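Local structure of sulfur oxidation protein soxB (Thermus thermophilus, 2WDD) at residues P49-A54 and R553-P558; T133-G138 and E165-R170. The protein is a dimanganese thiosulfohydrolase of the Sox sulfur oxidation pathway, thought to hydrolyse the sulfur-sulfur bond of a cysteine S-thiosulfonate. All coordinates share one frame; numbering follows the deposited sequence.

Contact 1: residues P49-A54 and R553-P558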
loop_
_atom_site.group_PDB
_atom_site.type_symbol
_atom_site.label_atom_id
_atom_site.label_comp_id
_atom_site.label_asym_id
_atom_site.label_seq_id
_atom_site.Cartn_x
_atom_site.Cartn_y
_atom_site.Cartn_z
ATOM N N PRO A 49 10.965 -0.928 0.574
ATOM C CA PRO A 49 11.464 -2.262 0.910
ATOM C C PRO A 49 12.916 -2.477 0.551
ATOM O O PRO A 49 13.365 -2.068 -0.520
ATOM C CB PRO A 49 10.610 -3.196 0.046
ATOM C CG PRO A 49 10.050 -2.333 -1.051
ATOM C CD PRO A 49 9.863 -0.969 -0.403
ATOM N N PRO A 50 13.641 -3.215 1.389
ATOM C CA PRO A 50 15.021 -3.541 1.021
ATOM C C PRO A 50 15.051 -4.612 -0.085
ATOM O O PRO A 50 16.046 -4.722 -0.811
ATOM C CB PRO A 50 15.634 -4.079 2.324
ATOM C CG PRO A 50 14.689 -3.712 3.410
ATOM C CD PRO A 50 13.334 -3.488 2.802
ATOM N N ASN A 51 13.976 -5.396 -0.221
ATOM C CA ASN A 51 13.937 -6.426 -1.266
ATOM C C ASN A 51 12.568 -6.506 -1.898
ATOM O O ASN A 51 11.546 -6.424 -1.196
ATOM C CB ASN A 51 14.250 -7.821 -0.715
ATOM C CG ASN A 51 15.571 -7.877 0.010
ATOM O OD1 ASN A 51 16.617 -8.150 -0.592
ATOM N ND2 ASN A 51 15.535 -7.618 1.314
ATOM N N LEU A 52 12.576 -6.673 -3.219
ATOM C CA LEU A 52 11.369 -6.936 -4.009
ATOM C C LEU A 52 11.791 -8.081 -4.928
ATOM O O LEU A 52 12.172 -7.877 -6.083
ATOM C CB LEU A 52 10.910 -5.716 -4.800
ATOM C CG LEU A 52 10.233 -4.611 -3.980
ATOM C CD1 LEU A 52 9.999 -3.382 -4.870
ATOM C CD2 LEU A 52 8.896 -5.133 -3.431
ATOM N N ILE A 53 11.805 -9.278 -4.359
ATOM C CA ILE A 53 12.271 -10.465 -5.054
ATOM C C ILE A 53 11.316 -10.911 -6.142
ATOM O O ILE A 53 10.102 -10.942 -5.952
ATOM C CB ILE A 53 12.556 -11.582 -4.048
ATOM C CG1 ILE A 53 13.648 -11.135 -3.081
ATOM C CG2 ILE A 53 12.896 -12.896 -4.750
ATOM C CD1 ILE A 53 13.703 -11.950 -1.794
ATOM N N ALA A 54 11.882 -11.287 -7.284
ATOM C CA ALA A 54 11.084 -11.727 -8.413
ATOM C C ALA A 54 11.782 -12.876 -9.101
ATOM O O ALA A 54 12.992 -13.018 -8.996
ATOM C CB ALA A 54 10.913 -10.596 -9.391
ATOM N N ARG A 553 19.907 -14.971 -5.263
ATOM C CA ARG A 553 19.785 -13.527 -5.023
ATOM C C ARG A 553 20.586 -13.132 -3.801
ATOM O O ARG A 553 20.778 -13.932 -2.893
ATOM C CB ARG A 553 18.322 -13.138 -4.740
ATOM C CG ARG A 553 17.297 -13.639 -5.733
ATOM C CD ARG A 553 17.320 -12.833 -7.013
ATOM N NE ARG A 553 16.201 -13.238 -7.849
ATOM C CZ ARG A 553 16.169 -14.371 -8.541
ATOM N NH1 ARG A 553 17.216 -15.185 -8.527
ATOM N NH2 ARG A 553 15.092 -14.687 -9.246
ATOM N N ASN A 554 20.961 -11.859 -3.739
ATOM C CA ASN A 554 21.589 -11.318 -2.550
ATOM C C ASN A 554 20.450 -10.715 -1.732
ATOM O O ASN A 554 19.729 -9.847 -2.215
ATOM C CB ASN A 554 22.561 -10.213 -2.935
ATOM C CG ASN A 554 23.869 -10.767 -3.435
ATOM O OD1 ASN A 554 24.304 -11.830 -2.987
ATOM N ND2 ASN A 554 24.457 -10.107 -4.426
ATOM N N TYR A 555 20.283 -11.182 -0.506
ATOM C CA TYR A 555 19.230 -10.667 0.353
ATOM C C TYR A 555 19.768 -9.424 1.055
ATOM O O TYR A 555 20.809 -9.480 1.708
ATOM C CB TYR A 555 18.774 -11.721 1.362
ATOM C CG TYR A 555 17.608 -11.227 2.158
ATOM C CD1 TYR A 555 16.337 -11.191 1.592
ATOM C CD2 TYR A 555 17.805 -10.574 3.366
ATOM C CE1 TYR A 555 15.262 -10.629 2.283
ATOM C CE2 TYR A 555 16.740 -10.009 4.064
ATOM C CZ TYR A 555 15.470 -10.031 3.501
ATOM O OH TYR A 555 14.413 -9.431 4.155
ATOM N N ARG A 556 19.097 -8.292 0.870
ATOM C CA ARG A 556 19.607 -7.030 1.407
ATOM C C ARG A 556 18.949 -6.574 2.694
ATOM O O ARG A 556 17.766 -6.808 2.912
ATOM C CB ARG A 556 19.490 -5.909 0.364
ATOM C CG ARG A 556 20.185 -6.218 -0.958
ATOM C CD ARG A 556 21.696 -6.267 -0.757
ATOM N NE ARG A 556 22.186 -5.014 -0.193
ATOM C CZ ARG A 556 22.443 -3.925 -0.912
ATOM N NH1 ARG A 556 22.291 -3.944 -2.233
ATOM N NH2 ARG A 556 22.857 -2.814 -0.315
ATOM N N LEU A 557 19.712 -5.833 3.493
ATOM C CA LEU A 557 19.206 -5.248 4.720
ATOM C C LEU A 557 19.578 -3.776 4.785
ATOM O O LEU A 557 20.641 -3.356 4.319
ATOM C CB LEU A 557 19.803 -5.937 5.939
ATOM C CG LEU A 557 19.340 -7.366 6.211
ATOM C CD1 LEU A 557 20.209 -7.957 7.324
ATOM C CD2 LEU A 557 17.866 -7.392 6.616
ATOM N N PRO A 558 18.736 -2.982 5.439
ATOM C CA PRO A 558 19.081 -1.568 5.585
ATOM C C PRO A 558 19.985 -1.374 6.797
ATOM O O PRO A 558 20.221 -2.306 7.562
ATOM C CB PRO A 558 17.725 -0.929 5.910
ATOM C CG PRO A 558 17.028 -2.011 6.710
ATOM C CD PRO A 558 17.418 -3.303 6.024
HETATM O O HOH W 1 16.974 -10.171 -2.533
HETATM O O HOH W 2 14.817 -10.897 -7.315
#

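Contact 2: residues T133-G138 and E165-R170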
loop_
_atom_site.group_PDB
_atom_site.type_symbol
_atom_site.label_atom_id
_atom_site.label_comp_id
_atom_site.label_asym_id
_atom_site.label_seq_id
_atom_site.Cartn_x
_atom_site.Cartn_y
_atom_site.Cartn_z
ATOM N N THR A 133 -7.475 4.676 1.069
ATOM C CA THR A 133 -7.362 5.963 1.715
ATOM C C THR A 133 -7.999 5.983 3.100
ATOM O O THR A 133 -7.443 6.546 4.038
ATOM C CB THR A 133 -8.054 7.037 0.845
ATOM O OG1 THR A 133 -7.578 6.937 -0.500
ATOM C CG2 THR A 133 -7.804 8.444 1.397
ATOM N N TRP A 134 -9.207 5.442 3.184
ATOM C CA TRP A 134 -10.039 5.583 4.375
ATOM C C TRP A 134 -9.686 4.804 5.617
ATOM O O TRP A 134 -10.236 5.078 6.694
ATOM C CB TRP A 134 -11.489 5.228 4.039
ATOM C CG TRP A 134 -12.149 6.098 3.007
ATOM C CD1 TRP A 134 -11.695 7.290 2.496
ATOM C CD2 TRP A 134 -13.443 5.885 2.446
ATOM N NE1 TRP A 134 -12.619 7.807 1.615
ATOM C CE2 TRP A 134 -13.704 6.965 1.570
ATOM C CE3 TRP A 134 -14.385 4.859 2.550
ATOM C CZ2 TRP A 134 -14.866 7.033 0.802
ATOM C CZ3 TRP A 134 -15.549 4.937 1.805
ATOM C CH2 TRP A 134 -15.780 6.024 0.944
ATOM N N THR A 135 -8.850 3.786 5.448
ATOM C CA THR A 135 -8.591 2.829 6.506
ATOM C C THR A 135 -7.170 2.786 7.021
ATOM O O THR A 135 -6.263 3.421 6.467
ATOM C CB THR A 135 -8.983 1.425 5.983
ATOM O OG1 THR A 135 -8.312 1.183 4.733
ATOM C CG2 THR A 135 -10.491 1.351 5.739
ATOM N N ASN A 136 -6.992 1.988 8.075
ATOM C CA ASN A 136 -5.670 1.642 8.609
ATOM C C ASN A 136 -4.870 2.728 9.317
ATOM O O ASN A 136 -3.668 2.874 9.098
ATOM C CB ASN A 136 -4.839 0.949 7.534
ATOM C CG ASN A 136 -5.663 -0.025 6.720
ATOM O OD1 ASN A 136 -5.812 0.128 5.510
ATOM N ND2 ASN A 136 -6.234 -1.019 7.392
ATOM N N SER A 137 -5.527 3.455 10.214
ATOM C CA SER A 137 -4.841 4.479 10.984
ATOM C C SER A 137 -5.662 4.747 12.225
ATOM O O SER A 137 -6.804 4.321 12.312
ATOM C CB SER A 137 -4.697 5.770 10.178
ATOM O OG SER A 137 -5.949 6.445 10.078
ATOM N N GLY A 138 -5.071 5.445 13.186
ATOM C CA GLY A 138 -5.784 5.786 14.404
ATOM C C GLY A 138 -7.003 6.632 14.080
ATOM O O GLY A 138 -8.118 6.327 14.514
ATOM N N GLU A 165 -11.140 0.181 1.586
ATOM C CA GLU A 165 -12.340 0.898 1.993
ATOM C C GLU A 165 -13.431 -0.101 2.373
ATOM O O GLU A 165 -14.187 0.105 3.334
ATOM C CB GLU A 165 -12.850 1.698 0.789
ATOM C CG GLU A 165 -12.182 3.059 0.602
ATOM C CD GLU A 165 -10.704 3.003 0.210
ATOM O OE1 GLU A 165 -10.286 2.045 -0.482
ATOM O OE2 GLU A 165 -10.001 3.984 0.542
ATOM N N TRP A 166 -13.517 -1.180 1.606
ATOM C CA TRP A 166 -14.559 -2.169 1.838
ATOM C C TRP A 166 -14.479 -2.923 3.152
ATOM O O TRP A 166 -15.428 -3.621 3.506
ATOM C CB TRP A 166 -14.667 -3.121 0.657
ATOM C CG TRP A 166 -15.071 -2.371 -0.578
ATOM C CD1 TRP A 166 -14.238 -1.869 -1.536
ATOM C CD2 TRP A 166 -16.387 -1.899 -0.901
ATOM N NE1 TRP A 166 -14.957 -1.132 -2.452
ATOM C CE2 TRP A 166 -16.279 -1.140 -2.088
ATOM C CE3 TRP A 166 -17.647 -2.056 -0.314
ATOM C CZ2 TRP A 166 -17.386 -0.567 -2.717
ATOM C CZ3 TRP A 166 -18.742 -1.457 -0.923
ATOM C CH2 TRP A 166 -18.605 -0.733 -2.119
ATOM N N THR A 167 -13.359 -2.803 3.870
ATOM C CA THR A 167 -13.237 -3.489 5.157
ATOM C C THR A 167 -14.028 -2.753 6.231
ATOM O O THR A 167 -14.089 -3.196 7.379
ATOM C CB THR A 167 -11.775 -3.753 5.572
ATOM O OG1 THR A 167 -11.092 -2.517 5.783
ATOM C CG2 THR A 167 -11.057 -4.580 4.512
ATOM N N LEU A 168 -14.657 -1.646 5.843
ATOM C CA LEU A 168 -15.541 -0.919 6.750
ATOM C C LEU A 168 -16.936 -1.531 6.636
ATOM O O LEU A 168 -17.814 -1.231 7.442
ATOM C CB LEU A 168 -15.618 0.562 6.384
ATOM C CG LEU A 168 -14.332 1.363 6.603
ATOM C CD1 LEU A 168 -14.452 2.740 5.982
ATOM C CD2 LEU A 168 -13.990 1.463 8.082
ATOM N N GLY A 169 -17.133 -2.370 5.624
ATOM C CA GLY A 169 -18.417 -2.996 5.339
ATOM C C GLY A 169 -19.191 -2.182 4.309
ATOM O O GLY A 169 -19.054 -0.964 4.257
ATOM N N ARG A 170 -20.007 -2.860 3.502
ATOM C CA ARG A 170 -20.771 -2.178 2.461
ATOM C C ARG A 170 -21.639 -1.040 2.985
ATOM O O ARG A 170 -21.688 0.031 2.377
ATOM C CB ARG A 170 -21.593 -3.163 1.631
ATOM C CG ARG A 170 -22.225 -2.554 0.390
ATOM C CD ARG A 170 -23.330 -3.450 -0.145
ATOM N NE ARG A 170 -24.009 -2.866 -1.298
ATOM C CZ ARG A 170 -24.572 -3.579 -2.268
ATOM N NH1 ARG A 170 -25.172 -2.970 -3.282
ATOM N NH2 ARG A 170 -24.531 -4.903 -2.223
HETATM O O HOH W 3 -9.149 -2.441 7.819
#

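Contact 1: residues P49-A54 and R553-P558
N51 and R556 join two irregular chain segments that run nearly antiparallel, the long loop between strand 29-34 and helix 67-74 and the C-terminal tail that follows strand 548-550. The side-chain amide of N51 does what the backbone of an adjoining strand would do, answering both polar groups of a single residue. Its OD1 accepts from R556 N over 2.9 Å in an almost straight bond (N-H...O 175°), and its ND2 donates to R556 O, also at 2.9 Å. Both bonds lie on carbonyl lone pairs. A chi1 of -55° sets CG of N51 beside its own backbone N. The amide lies nearly flat over one face of the Y555 ring, the two planes 17° apart. ND2 sits 3.1 Å above that ring, offset toward the rim, and is 3.2 Å from Y555 CE1. D375 ties the pair together, since its carboxylate takes hydrogen bonds from both N51 ND2 and Y555 OH. A water bridges N51 OD1 to N554 O, so OD1 is gripped by two donors.

At the far end, R553 turns its guanidinium edge to the backbone: NH2 donates in plane to A54 O at 2.7 Å, with a weak bond from NE to the same oxygen. A second water accepts from both A54 N and R553 NE, while R553 NH2 also forms a salt bridge with D479. On the other side of N51 from R553, P50 CG packs 3.8 Å from P558 CD, and P50 CB lies against R556 O.

I53 and Y555 both rest on V550 of strand 548-550, and R556 reaches E68 of helix 67-74 through a salt bridge, placing the tail between its own strand and the helix that follows the loop.

Contact 2: residues T133-G138 and E165-R170
E165 makes a buried second-shell contact with T133 and W134 beside the dimanganese site of the metallophosphoesterase-like domain. The two loops follow strands 124-129 and 159-160, parallel neighbours in one sheet joined by a beta-alpha-beta crossover through helices 138-143 and 146-155. One carboxylate oxygen, E165 OE2, accepts from two successive backbone amides: T133 N at 2.7 Å on its syn side and W134 N at 3.1 Å on its anti side. The other oxygen, OE1, takes the N-H of H163. D132, directly before T133, and H163 are manganese ligands, so the carboxylate links the backbones carrying them; the E165 side chain is about 7 Å from a bound manganese ion. E165 CG lies 3.3 Å above one face of the W134 indole, offset toward the rim, nearest to CE3, and the bend at chi2 (68°) then turns CD toward the amides. Ring and carboxylate planes stand 73° apart. An alanine at E165 would probably leave the amides of T133, W134 and H163 without their acceptor and open a gap over the indole face. L168 CD1 also meets W134 CE3, at 4.0 Å, while W134 NE1 is held by Q152 of helix 146-155. On the T135 side, CG2 packs 3.9 Å from L168 CG. T167 OG1, hydrogen-bonded to W164 O, also accepts from a water that takes a weak bond from N136 ND2.

How the contacts relate
The two contacts do not touch: their centres are 30 Å apart, their nearest atoms about 17 Å, and they lie on opposite sides of the chain's centre. In sequence, both segments of contact 2 fall between the two that meet in contact 1. Contact 2 borders the manganese site, where the T135 side chain comes within about 4 Å of that of H38, another metal ligand, and the L168 side chain lies about 10 Å from a bound tertiary-butyl alcohol. Contact 1, away from the annotated sites, ties the C-terminal tail to a loop that leaves the same sheet whose neighbouring strands lead into contact 2.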